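Local coordinates for EST1E (Clostridium proteoclasticum, PDB 2WTM), which acts as a promiscuous feruloyl esterase of a rumen bacterium, a hydrolase that probably releases ferulic acid from its esters, at residues D76-K81 with V173-T178; S132-I137 with E201-E206. All blocks are in the same frame, centred on the assembly; numbering follows the deposited sequence.

Contact 1 (D76-K81 with V173-T178)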
ATOM      1  N   ASP A  76       7.016 -12.836  -0.003  1.00 10.33           N
ATOM      2  CA  ASP A  76       6.066 -12.027   0.787  1.00  9.85           C
ATOM      3  C   ASP A  76       6.168 -10.557   0.391  1.00  9.52           C
ATOM      4  O   ASP A  76       5.575  -9.703   1.059  1.00  9.62           O
ATOM      5  CB  ASP A  76       6.432 -12.164   2.250  1.00 11.10           C
ATOM      6  CG  ASP A  76       6.090 -13.525   2.791  1.00 12.34           C
ATOM      7  OD1 ASP A  76       5.027 -14.023   2.469  1.00 14.87           O
ATOM      8  OD2 ASP A  76       6.896 -14.105   3.545  1.00 13.40           O
ATOM      9  N   HIS A  77       6.979 -10.211  -0.595  1.00  9.11           N
ATOM     10  CA  HIS A  77       7.073  -8.761  -0.995  1.00  8.14           C
ATOM     11  C   HIS A  77       5.888  -8.372  -1.810  1.00  8.36           C
ATOM     12  O   HIS A  77       5.291  -9.183  -2.493  1.00 10.42           O
ATOM     13  CB  HIS A  77       8.367  -8.468  -1.723  1.00  9.46           C
ATOM     14  CG  HIS A  77       8.331  -8.473  -3.221  1.00  9.72           C
ATOM     15  ND1 HIS A  77       8.584  -9.599  -3.974  1.00 10.18           N
ATOM     16  CD2 HIS A  77       8.185  -7.454  -4.106  1.00  9.85           C
ATOM     17  CE1 HIS A  77       8.589  -9.265  -5.271  1.00 10.42           C
ATOM     18  NE2 HIS A  77       8.331  -7.967  -5.380  1.00  9.68           N
ATOM     19  N   THR A  78       5.494  -7.070  -1.723  1.00  7.78           N
ATOM     20  CA  THR A  78       4.437  -6.513  -2.528  1.00  6.35           C
ATOM     21  C   THR A  78       4.897  -5.061  -2.777  1.00  8.22           C
ATOM     22  O   THR A  78       5.777  -4.477  -2.116  1.00  8.02           O
ATOM     23  CB  THR A  78       3.066  -6.434  -1.831  1.00  8.46           C
ATOM     24  OG1 THR A  78       3.077  -5.401  -0.837  1.00  7.48           O
ATOM     25  CG2 THR A  78       2.626  -7.781  -1.210  1.00  7.40           C
ATOM     26  N   LEU A  79       4.218  -4.407  -3.670  1.00  8.21           N
ATOM     27  CA  LEU A  79       4.483  -2.980  -3.951  1.00  8.63           C
ATOM     28  C   LEU A  79       4.128  -2.088  -2.762  1.00  9.52           C
ATOM     29  O   LEU A  79       4.704  -1.003  -2.611  1.00  8.25           O
ATOM     30  CB  LEU A  79       3.725  -2.495  -5.207  1.00  8.96           C
ATOM     31  CG  LEU A  79       4.371  -3.027  -6.491  1.00  9.49           C
ATOM     32  CD1 LEU A  79       3.419  -2.831  -7.687  1.00 11.65           C
ATOM     33  CD2 LEU A  79       5.672  -2.428  -6.752  1.00 11.68           C
ATOM     34  N   PHE A  80       3.127  -2.466  -1.952  1.00  8.95           N
ATOM     35  CA  PHE A  80       2.822  -1.646  -0.727  1.00  7.91           C
ATOM     36  C   PHE A  80       4.057  -1.740   0.212  1.00  7.95           C
ATOM     37  O   PHE A  80       4.460  -0.747   0.794  1.00  8.29           O
ATOM     38  CB  PHE A  80       1.620  -2.146  -0.001  1.00  9.80           C
ATOM     39  CG  PHE A  80       0.305  -1.720  -0.574  1.00  8.82           C
ATOM     40  CD1 PHE A  80       0.166  -0.972  -1.701  1.00  8.40           C
ATOM     41  CD2 PHE A  80      -0.852  -2.189   0.062  1.00 11.27           C
ATOM     42  CE1 PHE A  80      -1.120  -0.654  -2.201  1.00  9.23           C
ATOM     43  CE2 PHE A  80      -2.097  -1.869  -0.416  1.00 12.66           C
ATOM     44  CZ  PHE A  80      -2.222  -1.121  -1.551  1.00 11.08           C
ATOM     45  N   LYS A  81       4.605  -2.953   0.389  1.00  8.23           N
ATOM     46  CA  LYS A  81       5.823  -3.041   1.224  1.00  8.31           C
ATOM     47  C   LYS A  81       6.967  -2.212   0.677  1.00  8.25           C
ATOM     48  O   LYS A  81       7.635  -1.493   1.453  1.00  8.01           O
ATOM     49  CB  LYS A  81       6.230  -4.491   1.420  1.00  8.42           C
ATOM     50  CG  LYS A  81       5.145  -5.279   2.153  1.00  8.79           C
ATOM     51  CD  LYS A  81       5.569  -6.710   2.535  1.00  9.67           C
ATOM     52  CE  LYS A  81       4.388  -7.578   3.079  1.00  9.92           C
ATOM     53  NZ  LYS A  81       4.894  -8.881   3.652  1.00 12.63           N
ATOM     54  N   VAL A 173      -0.126  -9.721  -6.418  1.00  8.16           N
ATOM     55  CA  VAL A 173      -1.133  -9.374  -7.436  1.00  9.98           C
ATOM     56  C   VAL A 173      -2.352  -8.618  -6.867  1.00  9.31           C
ATOM     57  O   VAL A 173      -2.750  -7.613  -7.426  1.00  9.61           O
ATOM     58  CB  VAL A 173      -1.623 -10.620  -8.235  1.00 10.09           C
ATOM     59  CG1 VAL A 173      -2.680 -10.274  -9.293  1.00 12.21           C
ATOM     60  CG2 VAL A 173      -0.372 -11.333  -8.831  1.00 11.83           C
ATOM     61  N   ARG A 174      -2.864  -9.089  -5.725  1.00 10.14           N
ATOM     62  CA  ARG A 174      -3.970  -8.379  -5.031  1.00  9.94           C
ATOM     63  C   ARG A 174      -3.656  -6.915  -4.795  1.00  9.52           C
ATOM     64  O   ARG A 174      -4.473  -6.051  -4.973  1.00 10.77           O
ATOM     65  CB  ARG A 174      -4.311  -9.094  -3.762  1.00  9.27           C
ATOM     66  CG  ARG A 174      -4.735 -10.538  -3.922  1.00  9.72           C
ATOM     67  CD  ARG A 174      -5.197 -11.188  -2.699  1.00 10.88           C
ATOM     68  NE  ARG A 174      -5.551 -12.588  -2.903  1.00 12.66           N
ATOM     69  CZ  ARG A 174      -6.757 -13.005  -3.256  1.00 15.34           C
ATOM     70  NH1 ARG A 174      -7.730 -12.127  -3.426  1.00 12.59           N
ATOM     71  NH2 ARG A 174      -7.013 -14.302  -3.412  1.00 15.63           N
ATOM     72  N   VAL A 175      -2.405  -6.659  -4.366  1.00  8.82           N
ATOM     73  CA  VAL A 175      -1.939  -5.304  -4.130  1.00  8.97           C
ATOM     74  C   VAL A 175      -1.740  -4.546  -5.432  1.00  8.57           C
ATOM     75  O   VAL A 175      -2.153  -3.411  -5.602  1.00  8.50           O
ATOM     76  CB  VAL A 175      -0.636  -5.331  -3.309  1.00  8.32           C
ATOM     77  CG1 VAL A 175       0.038  -3.995  -3.315  1.00 10.01           C
ATOM     78  CG2 VAL A 175      -0.908  -5.823  -1.886  1.00  7.63           C
ATOM     79  N   ALA A 176      -1.054  -5.146  -6.378  1.00  7.93           N
ATOM     80  CA  ALA A 176      -0.729  -4.480  -7.629  1.00  8.60           C
ATOM     81  C   ALA A 176      -1.978  -3.996  -8.354  1.00  9.04           C
ATOM     82  O   ALA A 176      -2.009  -2.920  -8.977  1.00  9.82           O
ATOM     83  CB  ALA A 176       0.074  -5.383  -8.557  1.00  9.70           C
ATOM     84  N   GLN A 177      -2.976  -4.844  -8.349  1.00 10.14           N
ATOM     85  CA  GLN A 177      -4.189  -4.497  -9.034  1.00  9.62           C
ATOM     86  C   GLN A 177      -4.821  -3.168  -8.550  1.00 10.49           C
ATOM     87  O   GLN A 177      -5.610  -2.535  -9.296  1.00 10.56           O
ATOM     88  CB  GLN A 177      -5.207  -5.633  -8.854  1.00 10.68           C
ATOM     89  CG  GLN A 177      -4.965  -6.896  -9.672  1.00  9.11           C
ATOM     90  CD  GLN A 177      -6.102  -7.882  -9.508  1.00 11.52           C
ATOM     91  OE1 GLN A 177      -6.851  -7.829  -8.554  1.00 15.18           O
ATOM     92  NE2 GLN A 177      -6.177  -8.855 -10.440  1.00 12.85           N
ATOM     93  N   THR A 178      -4.516  -2.770  -7.297  1.00  9.14           N
ATOM     94  CA  THR A 178      -5.176  -1.580  -6.718  1.00  8.82           C
ATOM     95  C   THR A 178      -4.585  -0.279  -7.237  1.00  9.90           C
ATOM     96  O   THR A 178      -5.118   0.808  -7.038  1.00 12.13           O
ATOM     97  CB  THR A 178      -5.129  -1.588  -5.253  1.00  9.84           C
ATOM     98  OG1 THR A 178      -3.814  -1.235  -4.773  1.00 10.55           O
ATOM     99  CG2 THR A 178      -5.673  -2.900  -4.669  1.00 11.82           C
TER

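Contact 2 (S132-I137 with E201-E206)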
ATOM      1  N   SER A 132      13.685   2.020 -17.676  1.00 10.81           N
ATOM      2  CA  SER A 132      12.856   0.916 -18.168  1.00 11.41           C
ATOM      3  C   SER A 132      11.800   0.521 -17.144  1.00 10.38           C
ATOM      4  O   SER A 132      11.699  -0.652 -16.739  1.00 11.97           O
ATOM      5  CB  SER A 132      13.786  -0.268 -18.512  1.00 12.45           C
ATOM      6  OG  SER A 132      14.786   0.196 -19.488  1.00 13.52           O
ATOM      7  N   PRO A 133      10.995   1.526 -16.738  1.00 11.61           N
ATOM      8  CA  PRO A 133      10.082   1.253 -15.629  1.00 10.71           C
ATOM      9  C   PRO A 133       9.027   0.238 -15.952  1.00 11.17           C
ATOM     10  O   PRO A 133       8.475   0.265 -17.068  1.00 12.31           O
ATOM     11  CB  PRO A 133       9.476   2.614 -15.373  1.00 11.48           C
ATOM     12  CG  PRO A 133       9.555   3.333 -16.665  1.00 11.55           C
ATOM     13  CD  PRO A 133      10.825   2.910 -17.240  1.00 11.13           C
ATOM     14  N   ALA A 134       8.779  -0.690 -15.060  1.00 10.07           N
ATOM     15  CA  ALA A 134       7.719  -1.683 -15.251  1.00 10.53           C
ATOM     16  C   ALA A 134       6.368  -1.085 -14.914  1.00 10.39           C
ATOM     17  O   ALA A 134       5.611  -1.670 -14.107  1.00 10.75           O
ATOM     18  CB  ALA A 134       7.994  -2.930 -14.387  1.00  9.78           C
ATOM     19  N   ALA A 135       6.026   0.040 -15.547  1.00 11.68           N
ATOM     20  CA  ALA A 135       4.875   0.843 -15.149  1.00 11.44           C
ATOM     21  C   ALA A 135       3.537   0.205 -15.517  1.00 12.00           C
ATOM     22  O   ALA A 135       2.477   0.646 -15.028  1.00 12.57           O
ATOM     23  CB  ALA A 135       4.956   2.185 -15.791  1.00 13.31           C
ATOM     24  N   MET A 136       3.565  -0.806 -16.374  1.00 11.60           N
ATOM     25  CA  MET A 136       2.303  -1.526 -16.726  1.00 12.81           C
ATOM     26  C   MET A 136       1.974  -2.649 -15.731  1.00 12.04           C
ATOM     27  O   MET A 136       0.917  -3.295 -15.883  1.00 11.09           O
ATOM     28  CB  MET A 136       2.350  -2.080 -18.170  1.00 13.02           C
ATOM     29  CG  MET A 136       2.601  -1.070 -19.243  1.00 19.01           C
ATOM     30  SD  MET A 136       1.276   0.091 -19.287  1.00 24.85           S
ATOM     31  CE  MET A 136      -0.052  -1.017 -19.701  1.00 27.05           C
ATOM     32  N   ILE A 137       2.811  -2.934 -14.712  1.00 10.63           N
ATOM     33  CA  ILE A 137       2.489  -4.068 -13.826  1.00 10.13           C
ATOM     34  C   ILE A 137       1.039  -3.986 -13.314  1.00 10.12           C
ATOM     35  O   ILE A 137       0.354  -4.989 -13.326  1.00 12.07           O
ATOM     36  CB  ILE A 137       3.546  -4.249 -12.715  1.00  9.94           C
ATOM     37  CG1 ILE A 137       4.757  -4.996 -13.324  1.00 11.60           C
ATOM     38  CG2 ILE A 137       2.943  -5.001 -11.533  1.00 11.56           C
ATOM     39  CD1 ILE A 137       5.909  -5.103 -12.403  1.00 12.89           C
ATOM     40  N   GLU A 201      12.842  -6.967 -23.761  1.00 19.35           N
ATOM     41  CA  GLU A 201      12.139  -8.235 -23.799  1.00 20.56           C
ATOM     42  C   GLU A 201      11.230  -8.445 -22.595  1.00 22.12           C
ATOM     43  O   GLU A 201      10.572  -9.482 -22.492  1.00 23.42           O
ATOM     44  CB  GLU A 201      13.216  -9.366 -23.805  1.00 22.68           C
ATOM     45  CG  GLU A 201      14.133  -9.586 -22.477  1.00 24.17           C
ATOM     46  CD  GLU A 201      15.301  -8.591 -22.259  1.00 24.43           C
ATOM     47  OE1 GLU A 201      15.333  -7.517 -22.870  1.00 17.22           O
ATOM     48  OE2 GLU A 201      16.165  -8.883 -21.399  1.00 29.99           O
ATOM     49  N   ALA A 202      11.316  -7.545 -21.624  1.00 20.42           N
ATOM     50  CA  ALA A 202      10.713  -7.798 -20.310  1.00 20.94           C
ATOM     51  C   ALA A 202       9.549  -6.892 -20.076  1.00 20.16           C
ATOM     52  O   ALA A 202       8.530  -7.334 -19.536  1.00 22.04           O
ATOM     53  CB  ALA A 202      11.755  -7.619 -19.230  1.00 21.40           C
ATOM     54  N   VAL A 203       9.708  -5.621 -20.410  1.00 20.05           N
ATOM     55  CA  VAL A 203       8.638  -4.616 -20.256  1.00 21.02           C
ATOM     56  C   VAL A 203       8.577  -3.762 -21.498  1.00 20.50           C
ATOM     57  O   VAL A 203       9.619  -3.284 -22.005  1.00 19.97           O
ATOM     58  CB  VAL A 203       8.857  -3.807 -18.876  1.00 20.56           C
ATOM     59  CG1 VAL A 203       8.996  -4.786 -17.720  1.00 19.34           C
ATOM     60  CG2 VAL A 203      10.061  -2.954 -18.912  1.00 22.07           C
ATOM     61  N   PRO A 204       7.364  -3.559 -22.042  1.00 20.39           N
ATOM     62  CA  PRO A 204       7.220  -2.969 -23.345  1.00 21.52           C
ATOM     63  C   PRO A 204       7.650  -1.522 -23.432  1.00 20.63           C
ATOM     64  O   PRO A 204       7.185  -0.683 -22.649  1.00 20.77           O
ATOM     65  CB  PRO A 204       5.688  -3.073 -23.593  1.00 21.54           C
ATOM     66  CG  PRO A 204       5.114  -3.070 -22.255  1.00 22.54           C
ATOM     67  CD  PRO A 204       6.046  -3.922 -21.479  1.00 21.89           C
ATOM     68  N   TYR A 205       8.575  -1.259 -24.368  1.00 21.51           N
ATOM     69  CA  TYR A 205       9.037   0.100 -24.694  1.00 21.09           C
ATOM     70  C   TYR A 205       7.914   1.127 -24.873  1.00 21.90           C
ATOM     71  O   TYR A 205       8.032   2.258 -24.409  1.00 20.92           O
ATOM     72  CB  TYR A 205       9.921   0.045 -25.978  1.00 22.57           C
ATOM     73  CG  TYR A 205      10.290   1.382 -26.577  1.00 21.24           C
ATOM     74  CD1 TYR A 205      11.229   2.202 -25.958  1.00 19.66           C
ATOM     75  CD2 TYR A 205       9.730   1.836 -27.781  1.00 23.06           C
ATOM     76  CE1 TYR A 205      11.534   3.401 -26.463  1.00 20.13           C
ATOM     77  CE2 TYR A 205      10.036   3.057 -28.311  1.00 22.17           C
ATOM     78  CZ  TYR A 205      10.937   3.837 -27.680  1.00 21.42           C
ATOM     79  OH  TYR A 205      11.236   5.058 -28.221  1.00 23.60           O
ATOM     80  N   GLU A 206       6.831   0.751 -25.564  1.00 21.23           N
ATOM     81  CA  GLU A 206       5.805   1.690 -25.953  1.00 20.76           C
ATOM     82  C   GLU A 206       5.055   2.233 -24.745  1.00 19.53           C
ATOM     83  O   GLU A 206       4.497   3.341 -24.780  1.00 19.63           O
ATOM     84  CB  GLU A 206       4.831   1.059 -26.980  1.00 20.33           C
ATOM     85  CG  GLU A 206       3.708   2.001 -27.467  1.00 25.93           C
ATOM     86  CD  GLU A 206       4.231   3.255 -28.176  1.00 31.31           C
ATOM     87  OE1 GLU A 206       5.402   3.245 -28.607  1.00 37.39           O
ATOM     88  OE2 GLU A 206       3.460   4.250 -28.329  1.00 37.54           O
TER
HETATM   89  O   HOH W   1       6.811  -1.059 -19.744  1.00 21.36           O

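Contact 1 (D76-K81 with V173-T178)
The carbonyl oxygen of V175 is held twice by a single residue: T178 OG1 donates to V175 O at 2.9 Å, in the carbonyl plane, and the backbone N of T178 donates to the same oxygen. With chi1 at 76°, OG1 of T178 sits between its own backbone N and carbonyl carbon, turned back toward the chain, and this also brings it to the ring of F80, 3.6 Å from F80 CZ. The main contact across the segments is made by the side chain of V175. Its CG1, anti to the backbone N, lies over one face of the F80 ring as a CH-pi contact, 3.6 Å from the ring centroid, and is displaced toward the CG-CD1 side, where V175 CG1 and F80 CD1 are 3.4 Å apart. The second methyl, CG2, rests against T78, 4.0 Å from T78 CB, so CG1 lies mainly on F80 and CG2 mainly on T78. L79 adds its CD1 tip, 4.3 Å from A176 CB. T78 is the N-cap of helix 79-93: its OG1 accepts from K81 N at 3.1 Å in a nearly straight bond of 172°, which fixes the hydroxyl while its carbon atoms meet V175. The F80 ring also stacks on F80 of the second subunit, and V175 packs on M120 of that subunit. The arrangement is thus a capped helix start of an alpha/beta-hydrolase core, packed against helix 171-176 at the dimer interface.

Contact 2 (S132-I137 with E201-E206)
Two loops at the C-terminal ends of neighbouring parallel strands, 125-131 and 192-197, meet here beside the probable catalytic centre of the esterase. V203 fills the junction. Its CB points at segment 132-137, and chi1 of -53° places CG1 anti to the carbonyl carbon and CG2 in the crowded position between the backbone N and the carbonyl carbon. CG1 meets the methyl of A134, with V203 CG1 3.9 Å from A134 CB, while CG2 faces two peptide oxygens, the nearer contact being V203 CG2 to S132 O at 3.6 Å. In the alpha/beta-hydrolase fold, loops at the C-terminal ends of the parallel strands carry the catalytic residues. S108, D200 and H228 are arranged as expected for a Ser-His-Asp triad and are probably the catalytic residues: D200 OD1 accepts from the backbone N of both A202 and V203, which would help fix the carboxylate, and the V203 side chain touches H228. A134, the centre of an inverse gamma turn, leads into a type I turn that ends at I137, closed by I137 N to A134 O at 3.1 Å. Further out, M136 CG lies 4.4 Å from P204 CG, a looser apolar touch. No direct hydrogen bond joins the segments; instead one water donates to P204 O at 3.0 Å and, weakly, to P133 O at 3.4 Å.

Overall arrangement
The centres of the two contacts lie about 17 Å apart, and their segments alternate along the chain: 76-81, 132-137, 173-178, 201-206. They touch directly where A176 CB of contact 1 packs 4.2 Å from I137 CG2 of contact 2, at the start of helix 137-143. Helix 109-120, which follows the probable nucleophile elbow, is a common neighbour, touched by L79 of contact 1 and by P133, A135 and I137 of contact 2; L79 and I137 both reach Q109. Contact 1 forms part of the interface with the second subunit, whereas contact 2 touches no other chain; through A176 and I137 the packing at the dimer interface is continuous with the loops next to the probable active site.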